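PDB 4WUT: ABC transporter substrate binding protein (Ribose) from Agrobacterium vitis, which probably binds a sugar in the periplasm for uptake by an ABC transporter, and holds beta-D-fucopyranose in the cleft between its two lobes. Local coordinates for residues Glu25-Val30 against Thr58-Ala63; Ile29-Asn34 against Ala69-Met74; Ser35-Asn40 against Gln265-Met270; Leu88-Pro93 against Val110-Ser115. One frame throughout, in Å; residues are numbered along the deposited sequence.

Contact 1 (Glu25-Val30 against Thr58-Ala63); sequences EIAVIV and TFQGPA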
# COMPACT_ATOMS: atom_id res chain seq x y z
N GLU A 25 9.28 20.22 -14.39
CA GLU A 25 9.32 18.93 -13.70
C GLU A 25 8.18 18.71 -12.73
O GLU A 25 7.91 19.55 -11.86
CB GLU A 25 10.64 18.78 -12.92
CG GLU A 25 10.75 17.47 -12.17
CD GLU A 25 12.05 17.31 -11.40
OE1 GLU A 25 12.94 18.18 -11.51
OE2 GLU A 25 12.15 16.30 -10.67
N ILE A 26 7.52 17.57 -12.86
CA ILE A 26 6.63 17.06 -11.82
C ILE A 26 7.36 15.91 -11.11
O ILE A 26 7.62 14.89 -11.72
CB ILE A 26 5.31 16.58 -12.42
CG1 ILE A 26 4.53 17.76 -13.00
CG2 ILE A 26 4.47 15.87 -11.37
CD1 ILE A 26 3.22 17.37 -13.65
N ALA A 27 7.71 16.09 -9.85
CA ALA A 27 8.52 15.10 -9.13
C ALA A 27 7.61 14.08 -8.46
O ALA A 27 6.84 14.43 -7.56
CB ALA A 27 9.42 15.79 -8.10
N VAL A 28 7.69 12.83 -8.91
CA VAL A 28 6.99 11.74 -8.26
C VAL A 28 7.96 11.07 -7.30
O VAL A 28 9.04 10.62 -7.71
CB VAL A 28 6.48 10.72 -9.27
CG1 VAL A 28 5.69 9.63 -8.56
CG2 VAL A 28 5.63 11.41 -10.33
N ILE A 29 7.58 11.06 -6.03
CA ILE A 29 8.42 10.55 -4.96
C ILE A 29 7.67 9.48 -4.18
O ILE A 29 6.62 9.75 -3.56
CB ILE A 29 8.89 11.70 -4.02
CG1 ILE A 29 9.73 12.70 -4.80
CG2 ILE A 29 9.68 11.12 -2.82
CD1 ILE A 29 10.04 13.99 -4.04
N VAL A 30 8.17 8.25 -4.24
CA VAL A 30 7.50 7.13 -3.63
C VAL A 30 8.34 6.49 -2.55
O VAL A 30 9.47 6.93 -2.30
CB VAL A 30 7.08 6.07 -4.69
CG1 VAL A 30 6.05 6.68 -5.66
CG2 VAL A 30 8.27 5.52 -5.42
N THR A 58 9.71 13.04 -13.08
CA THR A 58 10.80 12.25 -12.57
C THR A 58 10.17 11.28 -11.58
O THR A 58 9.14 11.58 -10.99
CB THR A 58 11.84 13.13 -11.88
OG1 THR A 58 11.19 13.92 -10.88
CG2 THR A 58 12.51 14.06 -12.90
N PHE A 59 10.76 10.11 -11.42
CA PHE A 59 10.24 9.10 -10.51
C PHE A 59 11.40 8.64 -9.64
O PHE A 59 12.41 8.17 -10.16
CB PHE A 59 9.69 7.91 -11.30
CG PHE A 59 8.89 6.95 -10.47
CD1 PHE A 59 7.56 7.21 -10.18
CD2 PHE A 59 9.45 5.77 -10.01
CE1 PHE A 59 6.80 6.31 -9.42
CE2 PHE A 59 8.70 4.87 -9.24
CZ PHE A 59 7.39 5.15 -8.96
N GLN A 60 11.27 8.81 -8.33
CA GLN A 60 12.37 8.57 -7.41
C GLN A 60 11.83 8.00 -6.10
O GLN A 60 10.68 8.25 -5.74
CB GLN A 60 13.11 9.89 -7.13
CG GLN A 60 13.11 10.90 -8.30
CD GLN A 60 12.46 12.25 -7.95
OE1 GLN A 60 13.08 13.10 -7.30
NE2 GLN A 60 11.21 12.47 -8.40
N GLY A 61 12.65 7.25 -5.40
CA GLY A 61 12.31 6.78 -4.07
C GLY A 61 13.56 6.24 -3.42
O GLY A 61 14.52 5.88 -4.15
N PRO A 62 13.58 6.19 -2.08
CA PRO A 62 14.74 5.62 -1.39
C PRO A 62 14.89 4.13 -1.64
O PRO A 62 14.09 3.52 -2.36
CB PRO A 62 14.44 5.89 0.09
CG PRO A 62 13.50 7.05 0.08
CD PRO A 62 12.65 6.84 -1.14
N ALA A 63 15.91 3.54 -1.03
CA ALA A 63 16.19 2.13 -1.24
C ALA A 63 15.27 1.21 -0.49
O ALA A 63 15.18 0.03 -0.81
CB ALA A 63 17.61 1.84 -0.85

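Contact 2 (Ile29-Asn34 against Ala69-Met74); sequences IVKTVN and ADQVNM. With FCB (beta-D-fucopyranose), chain E.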
# COMPACT_ATOMS: atom_id res chain seq x y z
N ILE A 29 7.58 11.06 -6.03
CA ILE A 29 8.42 10.55 -4.96
C ILE A 29 7.67 9.48 -4.18
O ILE A 29 6.62 9.75 -3.56
CB ILE A 29 8.89 11.70 -4.02
CG1 ILE A 29 9.73 12.70 -4.80
CG2 ILE A 29 9.68 11.12 -2.82
CD1 ILE A 29 10.04 13.99 -4.04
N VAL A 30 8.17 8.25 -4.24
CA VAL A 30 7.50 7.13 -3.63
C VAL A 30 8.34 6.49 -2.55
O VAL A 30 9.47 6.93 -2.30
CB VAL A 30 7.08 6.07 -4.69
CG1 VAL A 30 6.05 6.68 -5.66
CG2 VAL A 30 8.27 5.52 -5.42
N LYS A 31 7.83 5.46 -1.86
CA LYS A 31 8.52 4.95 -0.70
C LYS A 31 9.79 4.15 -1.03
O LYS A 31 10.69 4.09 -0.22
CB LYS A 31 7.62 4.07 0.15
CG LYS A 31 6.34 4.76 0.67
CD LYS A 31 5.58 3.81 1.58
CE LYS A 31 4.20 4.29 1.96
NZ LYS A 31 3.55 3.29 2.84
N THR A 32 9.80 3.52 -2.20
CA THR A 32 10.98 2.84 -2.70
C THR A 32 10.74 2.57 -4.18
O THR A 32 9.60 2.48 -4.61
CB THR A 32 11.25 1.50 -1.99
OG1 THR A 32 12.47 0.94 -2.49
CG2 THR A 32 10.10 0.50 -2.19
N VAL A 33 11.80 2.50 -4.97
CA VAL A 33 11.63 2.20 -6.39
C VAL A 33 11.71 0.68 -6.60
O VAL A 33 11.22 0.16 -7.61
CB VAL A 33 12.68 2.92 -7.25
CG1 VAL A 33 12.34 4.40 -7.33
CG2 VAL A 33 14.08 2.69 -6.69
N ASN A 34 12.30 -0.01 -5.63
CA ASN A 34 12.47 -1.45 -5.69
C ASN A 34 11.20 -2.21 -5.34
O ASN A 34 11.13 -2.85 -4.27
CB ASN A 34 13.57 -1.87 -4.72
CG ASN A 34 14.87 -1.15 -4.97
OD1 ASN A 34 15.24 -0.89 -6.12
ND2 ASN A 34 15.59 -0.81 -3.89
N ALA A 69 14.23 9.29 6.52
CA ALA A 69 15.05 10.49 6.38
C ALA A 69 15.47 10.70 4.92
O ALA A 69 15.53 11.83 4.43
CB ALA A 69 16.27 10.41 7.26
N ASP A 70 15.76 9.60 4.23
CA ASP A 70 16.13 9.70 2.83
C ASP A 70 14.99 10.26 2.00
O ASP A 70 15.21 11.02 1.07
CB ASP A 70 16.56 8.33 2.29
CG ASP A 70 17.96 7.95 2.70
OD1 ASP A 70 18.73 8.81 3.19
OD2 ASP A 70 18.32 6.76 2.50
N GLN A 71 13.74 9.86 2.32
CA GLN A 71 12.61 10.40 1.58
C GLN A 71 12.40 11.88 1.88
O GLN A 71 12.09 12.66 0.98
CB GLN A 71 11.32 9.60 1.81
CG GLN A 71 10.32 9.87 0.69
CD GLN A 71 8.92 9.41 1.00
OE1 GLN A 71 8.35 9.74 2.05
NE2 GLN A 71 8.35 8.68 0.07
N VAL A 72 12.54 12.27 3.15
CA VAL A 72 12.46 13.67 3.52
C VAL A 72 13.46 14.48 2.68
O VAL A 72 13.15 15.51 2.11
CB VAL A 72 12.76 13.87 5.01
CG1 VAL A 72 12.98 15.34 5.35
CG2 VAL A 72 11.61 13.28 5.88
N ASN A 73 14.70 14.01 2.63
CA ASN A 73 15.72 14.67 1.85
C ASN A 73 15.31 14.86 0.37
O ASN A 73 15.52 15.94 -0.22
CB ASN A 73 17.03 13.89 2.00
CG ASN A 73 18.14 14.43 1.14
OD1 ASN A 73 18.31 14.01 -0.01
ND2 ASN A 73 18.92 15.34 1.70
N MSE A 74 14.69 13.84 -0.22
CA MSE A 74 14.22 13.93 -1.60
C MSE A 74 13.16 15.00 -1.80
O MSE A 74 13.20 15.73 -2.78
CB MSE A 74 13.66 12.60 -2.07
CG MSE A 74 14.72 11.61 -2.32
SE MSE A 74 13.96 9.96 -3.06
CE MSE A 74 15.64 9.00 -3.29
C1 FCB E . 1.11 -1.29 -0.69
C2 FCB E . 1.00 -0.12 0.28
C3 FCB E . 2.05 0.83 0.08
C4 FCB E . 3.44 0.13 0.12
C5 FCB E . 3.34 -1.04 -0.90
C6 FCB E . 4.66 -1.85 -1.00
O1 FCB E . 0.28 -2.24 -0.21
O2 FCB E . -0.28 0.51 0.00
O3 FCB E . 1.93 1.80 1.15
O4 FCB E . 3.77 -0.32 1.45
O5 FCB E . 2.38 -1.92 -0.52

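Contact 3 (Ser35-Asn40 against Gln265-Met270); sequences STFWQN and QGSYQM. With FCB (beta-D-fucopyranose), chain E.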
# COMPACT_ATOMS: atom_id res chain seq x y z
N SER A 35 10.21 -2.17 -6.24
CA SER A 35 8.89 -2.68 -5.91
C SER A 35 7.99 -2.79 -7.14
O SER A 35 7.82 -1.82 -7.89
CB SER A 35 8.28 -1.72 -4.89
OG SER A 35 6.90 -1.89 -4.78
N THR A 36 7.37 -3.95 -7.34
CA THR A 36 6.45 -4.09 -8.47
C THR A 36 5.21 -3.19 -8.25
O THR A 36 4.67 -2.66 -9.20
CB THR A 36 6.06 -5.57 -8.79
OG1 THR A 36 5.77 -6.29 -7.59
CG2 THR A 36 7.19 -6.28 -9.50
N PHE A 37 4.80 -3.02 -6.99
CA PHE A 37 3.68 -2.13 -6.68
C PHE A 37 4.01 -0.70 -7.13
O PHE A 37 3.24 -0.10 -7.85
CB PHE A 37 3.34 -2.18 -5.18
CG PHE A 37 2.24 -1.23 -4.78
CD1 PHE A 37 2.53 0.07 -4.41
CD2 PHE A 37 0.92 -1.64 -4.77
CE1 PHE A 37 1.52 0.95 -4.06
CE2 PHE A 37 -0.09 -0.75 -4.42
CZ PHE A 37 0.22 0.53 -4.06
N TRP A 38 5.15 -0.16 -6.69
CA TRP A 38 5.48 1.22 -7.03
C TRP A 38 5.79 1.36 -8.51
O TRP A 38 5.53 2.41 -9.10
CB TRP A 38 6.62 1.79 -6.15
CG TRP A 38 6.21 1.91 -4.71
CD1 TRP A 38 6.73 1.23 -3.65
CD2 TRP A 38 5.16 2.73 -4.19
NE1 TRP A 38 6.07 1.59 -2.49
CE2 TRP A 38 5.10 2.50 -2.80
CE3 TRP A 38 4.27 3.62 -4.76
CZ2 TRP A 38 4.17 3.14 -1.98
CZ3 TRP A 38 3.35 4.26 -3.94
CH2 TRP A 38 3.32 4.02 -2.57
N GLN A 39 6.29 0.30 -9.15
CA GLN A 39 6.51 0.36 -10.59
C GLN A 39 5.19 0.44 -11.37
O GLN A 39 5.13 1.01 -12.46
CB GLN A 39 7.37 -0.81 -11.04
CG GLN A 39 8.82 -0.63 -10.62
CD GLN A 39 9.62 -1.93 -10.60
OE1 GLN A 39 9.15 -2.98 -11.01
NE2 GLN A 39 10.85 -1.85 -10.09
N ASN A 40 4.13 -0.14 -10.82
CA ASN A 40 2.81 -0.00 -11.44
C ASN A 40 2.24 1.42 -11.25
O ASN A 40 1.61 1.96 -12.15
CB ASN A 40 1.82 -1.04 -10.92
CG ASN A 40 0.72 -1.36 -11.93
OD1 ASN A 40 1.00 -1.56 -13.12
ND2 ASN A 40 -0.53 -1.36 -11.47
N GLN A 265 -5.39 -3.10 -4.76
CA GLN A 265 -5.63 -1.66 -4.81
C GLN A 265 -5.57 -1.10 -6.24
O GLN A 265 -5.23 -1.80 -7.19
CB GLN A 265 -4.59 -0.93 -3.96
CG GLN A 265 -4.43 -1.47 -2.58
CD GLN A 265 -3.41 -0.67 -1.82
OE1 GLN A 265 -3.69 0.44 -1.35
NE2 GLN A 265 -2.21 -1.19 -1.74
N GLY A 266 -5.93 0.17 -6.39
CA GLY A 266 -5.85 0.85 -7.68
C GLY A 266 -4.52 1.54 -7.86
O GLY A 266 -4.42 2.77 -7.96
N SER A 267 -3.46 0.74 -7.90
CA SER A 267 -2.11 1.33 -7.96
C SER A 267 -1.84 2.13 -9.25
O SER A 267 -1.29 3.24 -9.22
CB SER A 267 -1.04 0.27 -7.73
OG SER A 267 -1.09 -0.77 -8.67
N TYR A 268 -2.22 1.57 -10.39
CA TYR A 268 -2.08 2.30 -11.64
C TYR A 268 -2.86 3.60 -11.58
O TYR A 268 -2.36 4.63 -11.99
CB TYR A 268 -2.59 1.43 -12.79
CG TYR A 268 -2.46 1.99 -14.19
CD1 TYR A 268 -3.43 2.83 -14.71
CD2 TYR A 268 -1.40 1.63 -15.01
CE1 TYR A 268 -3.34 3.31 -16.01
CE2 TYR A 268 -1.30 2.11 -16.30
CZ TYR A 268 -2.26 2.95 -16.79
OH TYR A 268 -2.15 3.42 -18.08
N GLN A 269 -4.09 3.55 -11.06
CA GLN A 269 -4.93 4.73 -10.95
C GLN A 269 -4.30 5.81 -10.07
O GLN A 269 -4.39 7.00 -10.38
CB GLN A 269 -6.33 4.37 -10.42
CG GLN A 269 -7.29 5.54 -10.55
CD GLN A 269 -8.67 5.35 -9.91
OE1 GLN A 269 -9.04 4.25 -9.46
NE2 GLN A 269 -9.44 6.43 -9.85
N MSE A 270 -3.64 5.42 -8.98
CA MSE A 270 -3.00 6.41 -8.12
C MSE A 270 -1.98 7.21 -8.91
O MSE A 270 -1.88 8.43 -8.77
CB MSE A 270 -2.32 5.73 -6.93
CG MSE A 270 -3.28 5.11 -5.93
SE MSE A 270 -2.28 4.24 -4.50
CE MSE A 270 -3.56 2.86 -4.02
C1 FCB E . 1.11 -1.29 -0.69
C2 FCB E . 1.00 -0.12 0.28
C3 FCB E . 2.05 0.83 0.08
C4 FCB E . 3.44 0.13 0.12
C5 FCB E . 3.34 -1.04 -0.90
C6 FCB E . 4.66 -1.85 -1.00
O1 FCB E . 0.28 -2.24 -0.21
O2 FCB E . -0.28 0.51 0.00
O3 FCB E . 1.93 1.80 1.15
O4 FCB E . 3.77 -0.32 1.45
O5 FCB E . 2.38 -1.92 -0.52

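Contact 4 (Leu88-Pro93 against Val110-Ser115); sequences LAPSDP and VVIIDS. With FCB (beta-D-fucopyranose), chain E.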
# COMPACT_ATOMS: atom_id res chain seq x y z
N LEU A 88 3.50 12.68 -4.02
CA LEU A 88 4.24 12.06 -2.92
C LEU A 88 3.45 10.93 -2.27
O LEU A 88 2.28 11.13 -1.92
CB LEU A 88 4.54 13.10 -1.84
CG LEU A 88 5.22 12.60 -0.56
CD1 LEU A 88 6.61 12.01 -0.82
CD2 LEU A 88 5.29 13.75 0.44
N ALA A 89 4.07 9.76 -2.12
CA ALA A 89 3.58 8.69 -1.26
C ALA A 89 4.45 8.70 -0.00
O ALA A 89 5.55 8.12 0.00
CB ALA A 89 3.65 7.35 -1.94
N PRO A 90 4.00 9.38 1.04
CA PRO A 90 4.89 9.64 2.18
C PRO A 90 5.16 8.38 2.96
O PRO A 90 4.23 7.64 3.29
CB PRO A 90 4.12 10.65 3.03
CG PRO A 90 2.71 10.43 2.66
CD PRO A 90 2.71 10.07 1.21
N SER A 91 6.43 8.14 3.31
CA SER A 91 6.81 6.93 4.04
C SER A 91 6.43 6.99 5.52
O SER A 91 6.44 5.96 6.20
CB SER A 91 8.29 6.67 3.88
OG SER A 91 8.58 6.45 2.50
N ASP A 92 6.11 8.19 6.00
CA ASP A 92 5.67 8.39 7.38
C ASP A 92 4.69 9.56 7.40
O ASP A 92 4.90 10.54 6.68
CB ASP A 92 6.86 8.69 8.31
CG ASP A 92 6.44 8.70 9.78
OD1 ASP A 92 6.36 7.60 10.35
OD2 ASP A 92 6.16 9.80 10.35
N PRO A 93 3.60 9.47 8.19
CA PRO A 93 2.61 10.54 8.13
C PRO A 93 3.01 11.82 8.87
O PRO A 93 2.42 12.86 8.60
CB PRO A 93 1.36 9.91 8.77
CG PRO A 93 1.86 8.81 9.62
CD PRO A 93 3.12 8.31 8.97
N VAL A 110 1.03 19.99 -4.20
CA VAL A 110 1.37 18.67 -3.72
C VAL A 110 0.11 17.81 -3.71
O VAL A 110 -0.94 18.22 -3.21
CB VAL A 110 1.96 18.71 -2.30
CG1 VAL A 110 2.15 17.30 -1.76
CG2 VAL A 110 3.30 19.47 -2.27
N VAL A 111 0.20 16.62 -4.30
CA VAL A 111 -0.86 15.64 -4.18
C VAL A 111 -0.25 14.42 -3.49
O VAL A 111 0.88 14.03 -3.79
CB VAL A 111 -1.43 15.29 -5.56
CG1 VAL A 111 -2.33 14.06 -5.49
CG2 VAL A 111 -2.16 16.49 -6.12
N ILE A 112 -0.97 13.89 -2.51
CA ILE A 112 -0.57 12.72 -1.73
C ILE A 112 -1.25 11.47 -2.26
O ILE A 112 -2.47 11.47 -2.52
CB ILE A 112 -0.90 12.91 -0.24
CG1 ILE A 112 -0.26 14.21 0.29
CG2 ILE A 112 -0.49 11.71 0.58
CD1 ILE A 112 1.25 14.22 0.30
N ILE A 113 -0.47 10.41 -2.46
CA ILE A 113 -1.03 9.13 -2.86
C ILE A 113 -0.70 8.04 -1.85
O ILE A 113 0.32 8.11 -1.14
CB ILE A 113 -0.57 8.70 -4.26
CG1 ILE A 113 0.96 8.73 -4.36
CG2 ILE A 113 -1.22 9.58 -5.32
CD1 ILE A 113 1.50 7.96 -5.53
N ASP A 114 -1.63 7.09 -1.74
CA ASP A 114 -1.42 5.79 -1.09
C ASP A 114 -1.43 5.81 0.43
O ASP A 114 -2.16 5.04 1.07
CB ASP A 114 -0.13 5.13 -1.57
CG ASP A 114 0.16 3.86 -0.83
OD1 ASP A 114 -0.52 2.85 -1.12
OD2 ASP A 114 1.03 3.86 0.08
N SER A 115 -0.61 6.67 1.02
CA SER A 115 -0.38 6.67 2.46
C SER A 115 -0.64 8.08 2.98
O SER A 115 -0.09 9.05 2.46
CB SER A 115 1.06 6.29 2.77
OG SER A 115 1.25 4.91 2.67
C1 FCB E . 1.11 -1.29 -0.69
C2 FCB E . 1.00 -0.12 0.28
C3 FCB E . 2.05 0.83 0.08
C4 FCB E . 3.44 0.13 0.12
C5 FCB E . 3.34 -1.04 -0.90
C6 FCB E . 4.66 -1.85 -1.00
O1 FCB E . 0.28 -2.24 -0.21
O2 FCB E . -0.28 0.51 0.00
O3 FCB E . 1.93 1.80 1.15
O4 FCB E . 3.77 -0.32 1.45
O5 FCB E . 2.38 -1.92 -0.52

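Contact 1 (Glu25-Val30 against Thr58-Ala63)
E25 OE2 has two partners: the hydroxyl of T58 donates to it, OG1 to OE2 2.6 Å, and R81 adds a salt bridge. The hydroxyl comes in on the anti side of the oxygen, 22° out of the carboxylate plane. The contact belongs to a beta-alpha-beta unit in which strands 25-29 and 56-60, the latter outermost in the sheet, are joined by helix 36-49 and run side by side in a periplasmic binding protein lobe. With its CG anti to the backbone N (chi1 179°) and the rest of the chain extended, E25 reaches over to the neighbouring strand and meets the T58 side chain at about a right angle, whereas the branched threonine offers its OG1 close to the strand.

Four backbone bonds knit the strands in parallel fashion, the N-H groups alternating in direction: T58 N to I26 O, V28 N to T58 O at 2.8 Å, Q60 N to V28 O, and V30 N to Q60 O at 2.9 Å. The last is the straightest, 167° at the hydrogen.

Side chains alternate between the faces. A27, I29, T58 and Q60 share one, on which I29 meets helix 68-80. The other holds V28 and F59, with helix 36-49 passing over F59. Beta-branched valines suit extended backbone and give methyls that touch the large ring: V28 CG1 meets F59 CD1 at 3.5 Å, approaching obliquely. Past the end of the strand V30 turns its side chain at about a right angle to the same phenylalanine, so that V30 CG2 lies 3.7 Å from F59 CZ.

Contact 2 (Ile29-Asn34 against Ala69-Met74)
I29 and Q71 have the most surface buried by this contact, the methyl CG2 of I29 resting on the aliphatic part of the glutamine with CG2 to Q71 CG 3.8 Å. The two side chains pass at a slant. I29 also sends its other branch to the backbone of the helix, where CD1 lies 3.8 Å from M74 O. A branched, wholly apolar residue suits this spot, being covered by helix 68-80 on that face of its strand.

Q71 combines a greasy stem with a polar end. CG stands anti to the backbone N (chi1 -161°) and the chain runs on extended, which carries the amide over the end of strand 25-29. There NE2 donates to V30 O at 3.2 Å. The donor sits above the carbonyl, 84° out of its plane and off any lone pair, so the bond is not an ideal one. Firmer ties hold the same amide elsewhere: OE1 accepts from S91 N, and NE2 also donates to A89 O. With both ends engaged, the rotation of the amide is fixed.

M74, a selenomethionine, adds its CB, 4.3 Å from I29 CG2, while the end of its side chain leads elsewhere, beside P62. On the loop after V30, K31 turns from the helix and stretches a chain extended beyond CG to the sugar, NZ donating to FCB O3 at 2.8 Å.

Helix 68-80 thus packs over the C-terminal ends of strands 25-29 and 85-88, with the pocket loop running on into helix 36-49. Strand 56-60 pairs with 25-29 on the side away from 85-88, and P62, just beyond it, touches Q71 and M74 of the helix.

Contact 3 (Ser35-Asn40 against Gln265-Met270)
The F37 ring is covered on both faces: the fucose lies over one, its C1 3.8 Å above the plane and near the ring centre, and S267 CB lies over the other. The serine methylene makes a CH-pi contact, with CB 4.0 Å from the ring centroid and 29° off the normal. At the ring's edge, close to its plane, sit W38 CD2 and the methyl CE of M270, a selenomethionine. W38 in turn receives F37 CD1 over its own face, so that the two aromatics brace each other, and it meets the sugar obliquely, CZ2 to FCB C4 3.7 Å. Flat aromatic rings suit the C-H groups of a pyranose, while W38 NE1 is hydrogen-bonded to E65.

The Q265 amide approaches the F37 ring obliquely, its plane 23° from that of the ring and NE2 3.4 Å from CE2. That nitrogen donates to FCB O2 at 3.1 Å and also bonds to D245, while OE1 is held by T131; these outside partners fix the amide in position.

Farther from the sugar, N40 ties the two helices together. Its CG is anti to the backbone N, which brings ND2 to S267 OG at 2.9 Å, almost straight at 177° and in the plane of the amide. A small serine allows both this bond and the close seat of its CB on F37. S35 OG, accepting from W38 N, caps the start of helix 36-49 just before the two aromatics.

Aromatic faces against the sugar ring with polar side chains at its hydroxyls are characteristic of the sugar site of periplasmic binding proteins.

Contact 4 (Leu88-Pro93 against Val110-Ser115)
L88 and the strand 110-113 pair in parallel, L88 N donating to V111 O at 3.0 Å and L88 O accepting from I113 N at 2.9 Å. Side by side on one face, L88 and I112 point the same way and touch by their methyls, CD2 to CD1 4.1 Å. The small A89 brings its CB to I113, whose CG1 lies 3.9 Å from it. P90, lying past the strand and with no N-H to offer a further strand bond, sets its ring across I112 at about a right angle, CD to CG2 3.7 Å. The same ring presses on S115 O, which is buried without a polar partner.

Such neighbouring strands of a Rossmann-like parallel sheet bring their C-terminal ends to the ligand, as in other periplasmic binding proteins. D114 follows the end of strand 110-113 in a classic gamma turn: its phi is positive, 77°, and S115 N reaches back to I113 O. CG anti to the backbone N then aims the carboxylate at two sugar hydroxyls, one for each oxygen. FCB O2 donates to OD1 at 2.6 Å, and FCB O3 to OD2 at a very short 2.5 Å. An aspartate suits this place because its two oxygens match the spacing of adjacent hydroxyls. S115 steadies it, OG donating to OD2 at 2.8 Å from above the carboxylate plane, 42° out of it.

How the contacts relate
Contacts 1, 2 and 4 lie on the same side of the chain's centre, and contact 3 meets them through W38, which touches V30, K31, A89 and D114. Contacts 1 and 2 share I29 and V30, their centres about 7 Å apart, and P62 O probably accepts from T32 OG1 at 3.1 Å. Contact 4 extends the sheet of contact 1 through A89 N and I29 O, 2.9 Å apart, while W38 CH2 of contact 3 packs 3.5 Å from D114 OD2 of contact 4. Contacts 2, 3 and 4 each place side chains on the fucose, where E65, R169, S165 and D245 also bond. Contact 1 does not reach the sugar: the nearest atoms of the V30 side chain and the fucose are about 8 Å apart.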